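Local coordinates for protein MdcA (Pseudomonas aeruginosa, PDB 5VIT) that serves as the alpha subunit of malonate decarboxylase, where it probably acts as the transferase that loads malonate onto the acyl carrier protein in exchange for acetate, at residues 42-47 and 75-80; 16-21 and 183-188; 69-74 and 97-102. All coordinates share one frame; numbering follows the deposited sequence.

Contact 1 (42-47 and 75-80)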
ATOM      1  N   ALA A  42       0.271  53.903 -30.873  1.00 47.80           N
ATOM      2  CA  ALA A  42      -0.543  54.068 -29.678  1.00 46.49           C
ATOM      3  C   ALA A  42       0.175  53.492 -28.457  1.00 45.33           C
ATOM      4  O   ALA A  42       0.178  54.100 -27.399  1.00 38.77           O
ATOM      5  CB  ALA A  42      -1.899  53.405 -29.865  1.00 43.67           C
ATOM      6  N   LEU A  43       0.801  52.328 -28.615  1.00 44.80           N
ATOM      7  CA  LEU A  43       1.455  51.667 -27.494  1.00 43.60           C
ATOM      8  C   LEU A  43       2.661  52.465 -26.991  1.00 48.33           C
ATOM      9  O   LEU A  43       2.949  52.460 -25.796  1.00 50.60           O
ATOM     10  CB  LEU A  43       1.888  50.255 -27.878  1.00 42.54           C
ATOM     11  CG  LEU A  43       0.822  49.206 -28.204  1.00 38.17           C
ATOM     12  CD1 LEU A  43       1.498  47.885 -28.494  1.00 37.21           C
ATOM     13  CD2 LEU A  43      -0.171  49.053 -27.070  1.00 39.51           C
ATOM     14  N   GLU A  44       3.358  53.148 -27.898  1.00 47.34           N
ATOM     15  CA  GLU A  44       4.505  53.990 -27.528  1.00 48.08           C
ATOM     16  C   GLU A  44       4.058  55.316 -26.897  1.00 46.01           C
ATOM     17  O   GLU A  44       4.822  55.971 -26.181  1.00 47.57           O
ATOM     18  CB  GLU A  44       5.393  54.256 -28.757  1.00 51.15           C
ATOM     19  CG  GLU A  44       6.045  52.996 -29.345  1.00 50.22           C
ATOM     20  CD  GLU A  44       6.850  53.260 -30.613  1.00 53.37           C
ATOM     21  OE1 GLU A  44       7.685  52.402 -30.990  1.00 54.85           O
ATOM     22  OE2 GLU A  44       6.648  54.323 -31.235  1.00 58.44           O
ATOM     23  N   ALA A  45       2.818  55.711 -27.160  1.00 41.82           N
ATOM     24  CA  ALA A  45       2.243  56.874 -26.487  1.00 46.18           C
ATOM     25  C   ALA A  45       1.676  56.533 -25.105  1.00 47.37           C
ATOM     26  O   ALA A  45       1.919  57.256 -24.139  1.00 47.35           O
ATOM     27  CB  ALA A  45       1.159  57.493 -27.341  1.00 45.71           C
ATOM     28  N   LEU A  46       0.926  55.434 -25.013  1.00 42.31           N
ATOM     29  CA  LEU A  46       0.167  55.124 -23.801  1.00 42.35           C
ATOM     30  C   LEU A  46       1.002  54.492 -22.682  1.00 43.58           C
ATOM     31  O   LEU A  46       0.664  54.606 -21.510  1.00 45.40           O
ATOM     32  CB  LEU A  46      -0.997  54.207 -24.145  1.00 39.83           C
ATOM     33  CG  LEU A  46      -2.042  54.834 -25.066  1.00 46.30           C
ATOM     34  CD1 LEU A  46      -3.089  53.796 -25.410  1.00 43.75           C
ATOM     35  CD2 LEU A  46      -2.673  56.052 -24.401  1.00 46.67           C
ATOM     36  N   ILE A  47       2.079  53.816 -23.051  1.00 39.27           N
ATOM     37  CA  ILE A  47       2.967  53.186 -22.090  1.00 38.31           C
ATOM     38  C   ILE A  47       4.213  54.043 -21.931  1.00 42.55           C
ATOM     39  O   ILE A  47       4.666  54.667 -22.891  1.00 42.06           O
ATOM     40  CB  ILE A  47       3.352  51.776 -22.544  1.00 34.09           C
ATOM     41  CG1 ILE A  47       2.094  50.922 -22.696  1.00 38.56           C
ATOM     42  CG2 ILE A  47       4.341  51.147 -21.587  1.00 38.53           C
ATOM     43  CD1 ILE A  47       2.309  49.635 -23.477  1.00 41.31           C
ATOM     44  N   PRO A  75      12.605  50.290 -28.957  1.00 48.26           N
ATOM     45  CA  PRO A  75      13.193  50.090 -27.625  1.00 44.89           C
ATOM     46  C   PRO A  75      13.834  51.352 -27.066  1.00 50.22           C
ATOM     47  O   PRO A  75      14.207  51.378 -25.894  1.00 52.35           O
ATOM     48  CB  PRO A  75      14.258  49.003 -27.855  1.00 43.73           C
ATOM     49  CG  PRO A  75      13.878  48.350 -29.138  1.00 45.99           C
ATOM     50  CD  PRO A  75      13.254  49.441 -29.970  1.00 47.23           C
ATOM     51  N   GLY A  76      13.971  52.382 -27.894  1.00 50.99           N
ATOM     52  CA  GLY A  76      14.525  53.638 -27.430  1.00 50.26           C
ATOM     53  C   GLY A  76      13.420  54.491 -26.848  1.00 48.91           C
ATOM     54  O   GLY A  76      13.678  55.530 -26.245  1.00 51.48           O
ATOM     55  N   LYS A  77      12.180  54.050 -27.044  1.00 51.52           N
ATOM     56  CA  LYS A  77      11.010  54.743 -26.518  1.00 54.33           C
ATOM     57  C   LYS A  77      10.395  53.947 -25.372  1.00 54.63           C
ATOM     58  O   LYS A  77       9.976  54.511 -24.358  1.00 52.73           O
ATOM     59  CB  LYS A  77       9.968  54.973 -27.615  1.00 53.76           C
ATOM     60  CG  LYS A  77      10.426  55.888 -28.735  1.00 55.15           C
ATOM     61  CD  LYS A  77       9.259  56.269 -29.636  1.00 60.94           C
ATOM     62  CE  LYS A  77       9.621  57.425 -30.552  1.00 57.43           C
ATOM     63  NZ  LYS A  77       8.432  57.960 -31.263  1.00 68.14           N
ATOM     64  N   LEU A  78      10.339  52.629 -25.542  1.00 51.14           N
ATOM     65  CA  LEU A  78       9.869  51.761 -24.476  1.00 48.30           C
ATOM     66  C   LEU A  78      10.949  50.766 -24.119  1.00 45.55           C
ATOM     67  O   LEU A  78      11.352  49.938 -24.925  1.00 48.65           O
ATOM     68  CB  LEU A  78       8.581  51.043 -24.868  1.00 44.93           C
ATOM     69  CG  LEU A  78       7.350  51.936 -24.997  1.00 45.80           C
ATOM     70  CD1 LEU A  78       6.117  51.103 -25.310  1.00 44.82           C
ATOM     71  CD2 LEU A  78       7.148  52.740 -23.724  1.00 42.14           C
ATOM     72  N   HIS A  79      11.425  50.876 -22.892  1.00 46.22           N
ATOM     73  CA  HIS A  79      12.468  50.006 -22.379  1.00 49.71           C
ATOM     74  C   HIS A  79      12.222  49.871 -20.889  1.00 47.99           C
ATOM     75  O   HIS A  79      11.449  50.646 -20.308  1.00 46.97           O
ATOM     76  CB  HIS A  79      13.849  50.589 -22.660  1.00 47.79           C
ATOM     77  CG  HIS A  79      13.972  52.019 -22.243  1.00 48.50           C
ATOM     78  ND1 HIS A  79      14.289  52.391 -20.956  1.00 54.33           N
ATOM     79  CD2 HIS A  79      13.762  53.165 -22.929  1.00 47.08           C
ATOM     80  CE1 HIS A  79      14.297  53.712 -20.873  1.00 51.69           C
ATOM     81  NE2 HIS A  79      13.975  54.204 -22.055  1.00 50.38           N
ATOM     82  N   ASP A  80      12.849  48.875 -20.277  1.00 48.94           N
ATOM     83  CA  ASP A  80      12.774  48.727 -18.830  1.00 49.64           C
ATOM     84  C   ASP A  80      11.338  48.506 -18.331  1.00 49.97           C
ATOM     85  O   ASP A  80      10.988  48.871 -17.210  1.00 46.47           O
ATOM     86  CB  ASP A  80      13.401  49.955 -18.156  1.00 51.82           C
ATOM     87  CG  ASP A  80      14.897  50.048 -18.408  1.00 56.71           C
ATOM     88  OD1 ASP A  80      15.329  50.792 -19.324  1.00 55.33           O
ATOM     89  OD2 ASP A  80      15.639  49.341 -17.694  1.00 60.15           O
TER

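Contact 2 (16-21 and 183-188)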
ATOM      1  N   GLN A  16      -3.800  62.606 -13.275  1.00 36.19           N
ATOM      2  CA  GLN A  16      -3.261  63.618 -14.179  1.00 42.86           C
ATOM      3  C   GLN A  16      -2.355  62.935 -15.212  1.00 41.14           C
ATOM      4  O   GLN A  16      -2.466  63.205 -16.407  1.00 42.43           O
ATOM      5  CB  GLN A  16      -2.517  64.724 -13.403  1.00 41.51           C
ATOM      6  CG  GLN A  16      -3.445  65.581 -12.493  1.00 44.94           C
ATOM      7  CD  GLN A  16      -2.718  66.715 -11.749  1.00 50.62           C
ATOM      8  OE1 GLN A  16      -1.686  66.501 -11.108  1.00 53.27           O
ATOM      9  NE2 GLN A  16      -3.270  67.925 -11.831  1.00 49.26           N
ATOM     10  N   GLU A  17      -1.498  62.021 -14.761  1.00 37.02           N
ATOM     11  CA  GLU A  17      -0.614  61.283 -15.668  1.00 37.49           C
ATOM     12  C   GLU A  17      -1.412  60.486 -16.705  1.00 41.30           C
ATOM     13  O   GLU A  17      -1.058  60.468 -17.885  1.00 42.73           O
ATOM     14  CB  GLU A  17       0.317  60.358 -14.873  1.00 41.49           C
ATOM     15  CG  GLU A  17       1.035  59.307 -15.695  1.00 43.06           C
ATOM     16  CD  GLU A  17       2.091  59.891 -16.625  1.00 53.55           C
ATOM     17  OE1 GLU A  17       2.460  61.075 -16.445  1.00 57.89           O
ATOM     18  OE2 GLU A  17       2.554  59.160 -17.537  1.00 46.96           O
ATOM     19  N   LYS A  18      -2.503  59.852 -16.279  1.00 37.37           N
ATOM     20  CA  LYS A  18      -3.383  59.170 -17.229  1.00 37.73           C
ATOM     21  C   LYS A  18      -3.952  60.156 -18.243  1.00 41.22           C
ATOM     22  O   LYS A  18      -4.013  59.871 -19.439  1.00 42.56           O
ATOM     23  CB  LYS A  18      -4.534  58.454 -16.519  1.00 34.55           C
ATOM     24  CG  LYS A  18      -5.320  57.524 -17.443  1.00 37.70           C
ATOM     25  CD  LYS A  18      -6.595  56.983 -16.812  1.00 35.76           C
ATOM     26  CE  LYS A  18      -7.293  56.029 -17.754  1.00 33.11           C
ATOM     27  NZ  LYS A  18      -8.699  55.746 -17.361  1.00 29.27           N
ATOM     28  N   GLN A  19      -4.373  61.320 -17.763  1.00 41.57           N
ATOM     29  CA  GLN A  19      -4.971  62.319 -18.633  1.00 45.43           C
ATOM     30  C   GLN A  19      -4.006  62.752 -19.749  1.00 43.26           C
ATOM     31  O   GLN A  19      -4.412  62.898 -20.900  1.00 48.02           O
ATOM     32  CB  GLN A  19      -5.428  63.520 -17.812  1.00 42.63           C
ATOM     33  CG  GLN A  19      -6.802  64.009 -18.188  1.00 50.90           C
ATOM     34  CD  GLN A  19      -7.802  62.875 -18.337  1.00 57.70           C
ATOM     35  OE1 GLN A  19      -8.195  62.247 -17.354  1.00 64.44           O
ATOM     36  NE2 GLN A  19      -8.215  62.603 -19.574  1.00 51.78           N
ATOM     37  N   ARG A  20      -2.735  62.927 -19.402  1.00 43.10           N
ATOM     38  CA  ARG A  20      -1.701  63.325 -20.361  1.00 45.53           C
ATOM     39  C   ARG A  20      -1.402  62.220 -21.381  1.00 49.15           C
ATOM     40  O   ARG A  20      -1.142  62.504 -22.551  1.00 52.96           O
ATOM     41  CB  ARG A  20      -0.417  63.733 -19.618  1.00 45.41           C
ATOM     42  CG  ARG A  20       0.875  63.136 -20.172  1.00 57.32           C
ATOM     43  CD  ARG A  20       2.075  63.461 -19.279  1.00 62.80           C
ATOM     44  NE  ARG A  20       3.254  62.643 -19.592  1.00 77.26           N
ATOM     45  CZ  ARG A  20       4.296  62.473 -18.771  1.00 82.41           C
ATOM     46  NH1 ARG A  20       4.317  63.061 -17.582  1.00 83.26           N
ATOM     47  NH2 ARG A  20       5.323  61.712 -19.136  1.00 82.56           N
ATOM     48  N   ARG A  21      -1.441  60.962 -20.944  1.00 46.65           N
ATOM     49  CA  ARG A  21      -1.227  59.844 -21.860  1.00 49.20           C
ATOM     50  C   ARG A  21      -2.369  59.764 -22.874  1.00 48.27           C
ATOM     51  O   ARG A  21      -2.136  59.572 -24.069  1.00 46.07           O
ATOM     52  CB  ARG A  21      -1.094  58.521 -21.095  1.00 43.64           C
ATOM     53  CG  ARG A  21       0.146  58.418 -20.211  1.00 44.34           C
ATOM     54  CD  ARG A  21       0.230  57.036 -19.566  1.00 47.21           C
ATOM     55  NE  ARG A  21       1.319  56.900 -18.600  1.00 43.24           N
ATOM     56  CZ  ARG A  21       1.878  55.739 -18.273  1.00 38.27           C
ATOM     57  NH1 ARG A  21       1.472  54.622 -18.861  1.00 37.67           N
ATOM     58  NH2 ARG A  21       2.855  55.694 -17.377  1.00 38.12           N
ATOM     59  N   ASP A 183      -6.238  54.446 -11.948  1.00 31.08           N
ATOM     60  CA  ASP A 183      -5.876  55.402 -12.997  1.00 35.01           C
ATOM     61  C   ASP A 183      -4.875  54.810 -13.982  1.00 35.29           C
ATOM     62  O   ASP A 183      -4.132  55.544 -14.625  1.00 36.84           O
ATOM     63  CB  ASP A 183      -5.315  56.698 -12.381  1.00 34.10           C
ATOM     64  CG  ASP A 183      -6.258  57.311 -11.335  1.00 37.81           C
ATOM     65  OD1 ASP A 183      -7.339  57.791 -11.737  1.00 37.30           O
ATOM     66  OD2 ASP A 183      -5.917  57.307 -10.117  1.00 39.34           O
ATOM     67  N   GLY A 184      -4.840  53.481 -14.080  1.00 32.41           N
ATOM     68  CA  GLY A 184      -3.977  52.810 -15.039  1.00 35.10           C
ATOM     69  C   GLY A 184      -4.653  52.782 -16.399  1.00 33.74           C
ATOM     70  O   GLY A 184      -5.778  53.252 -16.528  1.00 36.34           O
ATOM     71  N   ILE A 185      -3.988  52.240 -17.413  1.00 31.38           N
ATOM     72  CA  ILE A 185      -4.566  52.237 -18.755  1.00 35.83           C
ATOM     73  C   ILE A 185      -4.910  50.821 -19.261  1.00 33.25           C
ATOM     74  O   ILE A 185      -4.044  49.941 -19.277  1.00 31.30           O
ATOM     75  CB  ILE A 185      -3.616  52.954 -19.746  1.00 37.24           C
ATOM     76  CG1 ILE A 185      -3.792  54.473 -19.596  1.00 36.96           C
ATOM     77  CG2 ILE A 185      -3.868  52.503 -21.200  1.00 34.36           C
ATOM     78  CD1 ILE A 185      -2.885  55.290 -20.435  1.00 42.51           C
ATOM     79  N   VAL A 186      -6.170  50.619 -19.661  1.00 28.40           N
ATOM     80  CA  VAL A 186      -6.653  49.304 -20.102  1.00 34.36           C
ATOM     81  C   VAL A 186      -6.942  49.210 -21.610  1.00 31.69           C
ATOM     82  O   VAL A 186      -7.892  49.811 -22.118  1.00 33.88           O
ATOM     83  CB  VAL A 186      -7.939  48.894 -19.347  1.00 31.02           C
ATOM     84  CG1 VAL A 186      -8.499  47.596 -19.930  1.00 29.89           C
ATOM     85  CG2 VAL A 186      -7.652  48.731 -17.861  1.00 32.06           C
ATOM     86  N   ILE A 187      -6.136  48.420 -22.312  1.00 37.88           N
ATOM     87  CA  ILE A 187      -6.307  48.216 -23.750  1.00 33.32           C
ATOM     88  C   ILE A 187      -6.755  46.791 -24.025  1.00 34.73           C
ATOM     89  O   ILE A 187      -6.089  45.837 -23.624  1.00 32.62           O
ATOM     90  CB  ILE A 187      -5.012  48.486 -24.521  1.00 33.56           C
ATOM     91  CG1 ILE A 187      -4.442  49.865 -24.173  1.00 35.86           C
ATOM     92  CG2 ILE A 187      -5.248  48.388 -26.021  1.00 36.69           C
ATOM     93  CD1 ILE A 187      -3.027  50.060 -24.678  1.00 34.44           C
ATOM     94  N   VAL A 188      -7.878  46.657 -24.722  1.00 33.16           N
ATOM     95  CA  VAL A 188      -8.468  45.363 -25.028  1.00 32.49           C
ATOM     96  C   VAL A 188      -8.461  45.103 -26.542  1.00 38.37           C
ATOM     97  O   VAL A 188      -8.983  45.902 -27.316  1.00 40.01           O
ATOM     98  CB  VAL A 188      -9.913  45.292 -24.472  1.00 35.94           C
ATOM     99  CG1 VAL A 188     -10.592  43.981 -24.824  1.00 33.02           C
ATOM    100  CG2 VAL A 188      -9.904  45.505 -22.959  1.00 31.44           C
TER

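Contact 3 (69-74 and 97-102)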
ATOM      1  N   SER A  69       2.349  43.311 -31.326  1.00 37.25           N
ATOM      2  CA  SER A  69       2.469  44.745 -31.576  1.00 40.28           C
ATOM      3  C   SER A  69       3.424  45.417 -30.590  1.00 44.68           C
ATOM      4  O   SER A  69       4.131  46.348 -30.957  1.00 49.29           O
ATOM      5  CB  SER A  69       1.106  45.415 -31.508  1.00 36.70           C
ATOM      6  OG  SER A  69       0.169  44.750 -32.329  1.00 37.71           O
ATOM      7  N   LEU A  70       3.439  44.949 -29.341  1.00 40.71           N
ATOM      8  CA  LEU A  70       4.365  45.476 -28.337  1.00 37.46           C
ATOM      9  C   LEU A  70       5.809  45.155 -28.728  1.00 43.99           C
ATOM     10  O   LEU A  70       6.718  45.955 -28.500  1.00 43.82           O
ATOM     11  CB  LEU A  70       4.048  44.908 -26.941  1.00 37.81           C
ATOM     12  CG  LEU A  70       4.832  45.409 -25.716  1.00 34.01           C
ATOM     13  CD1 LEU A  70       4.679  46.907 -25.570  1.00 39.87           C
ATOM     14  CD2 LEU A  70       4.356  44.718 -24.424  1.00 34.52           C
ATOM     15  N   ALA A  71       6.016  43.984 -29.321  1.00 40.10           N
ATOM     16  CA  ALA A  71       7.362  43.554 -29.686  1.00 45.08           C
ATOM     17  C   ALA A  71       7.924  44.342 -30.883  1.00 43.74           C
ATOM     18  O   ALA A  71       9.113  44.256 -31.179  1.00 43.53           O
ATOM     19  CB  ALA A  71       7.374  42.062 -29.982  1.00 35.68           C
ATOM     20  N   ARG A  72       7.066  45.102 -31.558  1.00 47.47           N
ATOM     21  CA  ARG A  72       7.467  45.902 -32.717  1.00 51.90           C
ATOM     22  C   ARG A  72       7.688  47.353 -32.320  1.00 53.07           C
ATOM     23  O   ARG A  72       7.686  48.251 -33.160  1.00 55.84           O
ATOM     24  CB  ARG A  72       6.406  45.830 -33.818  1.00 52.49           C
ATOM     25  CG  ARG A  72       6.106  44.434 -34.320  1.00 52.93           C
ATOM     26  CD  ARG A  72       4.991  44.445 -35.366  1.00 64.09           C
ATOM     27  NE  ARG A  72       5.491  44.751 -36.707  1.00 79.22           N
ATOM     28  CZ  ARG A  72       5.415  45.945 -37.292  1.00 75.12           C
ATOM     29  NH1 ARG A  72       4.841  46.962 -36.664  1.00 68.83           N
ATOM     30  NH2 ARG A  72       5.905  46.119 -38.512  1.00 77.29           N
ATOM     31  N   VAL A  73       7.857  47.579 -31.025  1.00 50.58           N
ATOM     32  CA  VAL A  73       7.980  48.923 -30.486  1.00 51.33           C
ATOM     33  C   VAL A  73       9.449  49.359 -30.484  1.00 47.37           C
ATOM     34  O   VAL A  73      10.348  48.520 -30.382  1.00 43.46           O
ATOM     35  CB  VAL A  73       7.355  48.986 -29.055  1.00 49.89           C
ATOM     36  CG1 VAL A  73       7.944  50.089 -28.227  1.00 50.98           C
ATOM     37  CG2 VAL A  73       5.839  49.135 -29.144  1.00 41.96           C
ATOM     38  N   ASP A  74       9.680  50.664 -30.634  1.00 46.11           N
ATOM     39  CA  ASP A  74      11.023  51.234 -30.582  1.00 45.86           C
ATOM     40  C   ASP A  74      11.598  51.161 -29.168  1.00 48.35           C
ATOM     41  O   ASP A  74      11.158  51.893 -28.282  1.00 46.75           O
ATOM     42  CB  ASP A  74      10.991  52.689 -31.082  1.00 50.12           C
ATOM     43  CG  ASP A  74      12.369  53.352 -31.084  1.00 52.47           C
ATOM     44  OD1 ASP A  74      13.394  52.640 -31.129  1.00 50.93           O
ATOM     45  OD2 ASP A  74      12.424  54.602 -31.057  1.00 60.26           O
ATOM     46  N   PHE A  97      12.306  40.934 -23.970  1.00 40.82           N
ATOM     47  CA  PHE A  97      13.471  41.032 -23.106  1.00 45.40           C
ATOM     48  C   PHE A  97      14.748  41.035 -23.928  1.00 46.88           C
ATOM     49  O   PHE A  97      15.681  41.798 -23.658  1.00 49.55           O
ATOM     50  CB  PHE A  97      13.467  39.884 -22.083  1.00 46.15           C
ATOM     51  CG  PHE A  97      12.317  39.961 -21.104  1.00 46.34           C
ATOM     52  CD1 PHE A  97      11.058  39.495 -21.453  1.00 42.58           C
ATOM     53  CD2 PHE A  97      12.489  40.538 -19.851  1.00 42.38           C
ATOM     54  CE1 PHE A  97      10.000  39.592 -20.568  1.00 42.31           C
ATOM     55  CE2 PHE A  97      11.434  40.628 -18.958  1.00 40.83           C
ATOM     56  CZ  PHE A  97      10.191  40.155 -19.316  1.00 38.14           C
ATOM     57  N   GLU A  98      14.776  40.180 -24.942  1.00 48.70           N
ATOM     58  CA  GLU A  98      15.904  40.103 -25.856  1.00 50.07           C
ATOM     59  C   GLU A  98      16.055  41.419 -26.609  1.00 46.19           C
ATOM     60  O   GLU A  98      17.162  41.915 -26.794  1.00 50.28           O
ATOM     61  CB  GLU A  98      15.706  38.937 -26.827  1.00 52.58           C
ATOM     62  CG  GLU A  98      16.974  38.225 -27.245  1.00 51.13           C
ATOM     63  CD  GLU A  98      16.690  36.832 -27.786  1.00 58.18           C
ATOM     64  OE1 GLU A  98      16.497  35.900 -26.972  1.00 60.42           O
ATOM     65  OE2 GLU A  98      16.640  36.672 -29.022  1.00 61.38           O
ATOM     66  N   LEU A  99      14.930  41.996 -27.020  1.00 41.45           N
ATOM     67  CA  LEU A  99      14.950  43.233 -27.786  1.00 41.03           C
ATOM     68  C   LEU A  99      15.282  44.445 -26.917  1.00 46.41           C
ATOM     69  O   LEU A  99      15.504  45.542 -27.437  1.00 45.43           O
ATOM     70  CB  LEU A  99      13.600  43.449 -28.484  1.00 44.44           C
ATOM     71  CG  LEU A  99      13.165  42.477 -29.586  1.00 42.18           C
ATOM     72  CD1 LEU A  99      11.695  42.666 -29.905  1.00 47.65           C
ATOM     73  CD2 LEU A  99      13.982  42.688 -30.838  1.00 49.15           C
ATOM     74  N   GLY A 100      15.291  44.257 -25.597  1.00 51.93           N
ATOM     75  CA  GLY A 100      15.543  45.357 -24.670  1.00 46.57           C
ATOM     76  C   GLY A 100      14.348  46.257 -24.381  1.00 43.27           C
ATOM     77  O   GLY A 100      14.498  47.382 -23.901  1.00 45.98           O
ATOM     78  N   ILE A 101      13.152  45.763 -24.676  1.00 48.29           N
ATOM     79  CA  ILE A 101      11.914  46.481 -24.361  1.00 44.23           C
ATOM     80  C   ILE A 101      11.503  46.258 -22.898  1.00 45.69           C
ATOM     81  O   ILE A 101      11.012  47.168 -22.224  1.00 42.33           O
ATOM     82  CB  ILE A 101      10.776  46.037 -25.294  1.00 40.00           C
ATOM     83  CG1 ILE A 101      11.254  46.102 -26.756  1.00 46.32           C
ATOM     84  CG2 ILE A 101       9.501  46.866 -25.043  1.00 38.68           C
ATOM     85  CD1 ILE A 101      10.219  45.685 -27.797  1.00 39.22           C
ATOM     86  N   ALA A 102      11.713  45.032 -22.429  1.00 43.14           N
ATOM     87  CA  ALA A 102      11.364  44.637 -21.076  1.00 47.91           C
ATOM     88  C   ALA A 102      12.614  44.244 -20.294  1.00 43.52           C
ATOM     89  O   ALA A 102      13.597  43.784 -20.870  1.00 43.34           O
ATOM     90  CB  ALA A 102      10.350  43.470 -21.099  1.00 41.39           C
TER

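Contact 1 (42-47 and 75-80)
Glu44 and Leu78 mark the closest backbone approach, their CA atoms 6.6 Å apart, where the last turn of helix 39-46 meets the loop that runs into strand 81-85. Ile47 is the first residue to leave helical torsions, although its N still bonds back to Leu43 O. The side chain of Leu78 points at this helix end and spreads its two methyls over backbone carbonyls. Leu78 CD1 lies 3.5 Å from Leu43 O, while Leu78 CD2 reaches Ile47 O at 3.3 Å. Leu78 CG is anti to its own carbonyl carbon (chi1 -69°), and the fork meets the beta branch of Ile47 at about a right angle, Leu78 CD2 against Ile47 CG2 at 3.9 Å. On the outer side of this apolar patch the extended chains of Glu44 and Lys77 also cross nearly perpendicularly. Glu44 OE2 touches Lys77 CD at 3.6 Å. Lys77 NZ stays 4.1 Å from Glu44 OE2, opposite charges near each other but beyond a salt bridge. The other carboxylate oxygen, OE1, accepts a hydrogen bond from Asp74 N and thereby ties the helix end to the start of the loop; Val73 packs on both Glu44 and Leu78. Leu46 points the other way, onto Ile185 and Ile187. Helix 39-46 packs on strand 185-190 through Leu43 and Leu46, while the loop entering strand 81-85 lies against its C-terminal turn, as in a Rossmann-like alpha/beta fold, where helices cover a parallel sheet.

Contact 2 (16-21 and 183-188)
Arg21, which rests on Ile185 through its aliphatic chain, turns the edge of its guanidinium to the carboxylate of Glu17. Its NE donates to Glu17 OE2 at 2.8 Å in a nearly straight bond (170°), and the oxygen lies close to the guanidinium plane. The guanidinium of Arg20 meets the same carboxylate with a face: Glu17 OE2 sits 3.9 Å above the plane, over its centre, while Arg20 NH1 and Glu17 OE1 pair by charge alone. Glu17 thus bridges two arginines along one side of helix 13-23. Arg21 NH1 reaches on to Asp51 and to Leu46 O. Its methylenes lie on Ile185: Arg21 CD is 3.7 Å from Ile185 CD1. Lys18 has CG anti to its backbone N (chi1 -169°) and stretches alongside residues 183-185. Lys18 CG lies 4.0 Å from Ile185 CG1, and Lys18 CE 3.4 Å from Gly184 O. The ammonium ends in a salt bridge with Asp211, whose other carboxylate oxygen accepts Val186 N. Aliphatic stems on the start of strand 185-190, with the tips of Lys18 and Arg21 paired to Asp211 and Asp51, join helix 13-23 to the parallel sheet of this alpha/beta fold.

Contact 3 (69-74 and 97-102)
Ile101 drives its CD1 methyl at the chain as it leaves helix 64-70. CG1 is anti to the carbonyl carbon (chi1 -50°), chi2 at 180° extends the chain, and Ile101 CD1 lies 3.6 Å from Leu70 O. The same Ile101 CD1 is 3.8 Å from both Ala71 O and Val73 O. Residues Leu70 to Val73 form a type I turn, closed by Val73 N on Leu70 O; the Leu70 carbonyl points towards the Ile101 methyl, and that of Ala71 towards Leu99 CD1. Leu99, with CG likewise anti to its carbonyl carbon, brings CD1 to 3.3 Å from Ala71 O and, more loosely, to 4.4 Å from Ala71 CB. The two segments are equivalent places in the alpha/beta layering: each is where a helix ends and the chain turns towards its next strand, 81-85 and 102-107, neighbours in the parallel sheet. Helix 91-98 stops in a Schellman motif. Gly100 takes the positive phi (81°) of the motif; Leu99 before it and Ile101 after it both reach the 69-74 segment. Leu70 bends its tip towards Ile101 without close contact, and Leu96 of helix 91-98 packs on Leu70, Ala71 and Ile101. Within 97-102, Ala102 CB lies over one face of the Phe97 ring, 3.6 Å above its plane.

From the N terminus, helix 13-23 comes first, and contact 2 brings it back to strand 185-190 after more than 160 residues, closing the widest loop of the three. Both other contacts fall within that loop. Contact 1 joins helix 39-46 to the loop before strand 81-85, and contact 3 joins the end of helix 64-70 to the end of helix 91-98; their segments alternate along the chain, so the two closures cross. The centres of contacts 1 and 3 lie about 9 Å apart. Helix 39-46 also reaches contact 2, whereas contacts 2 and 3 do not touch. Contact 2 joins the N-terminal helix to a strand of the parallel sheet; contacts 1 and 3 join the helix ends and loops that lead into strands 81-85 and 102-107.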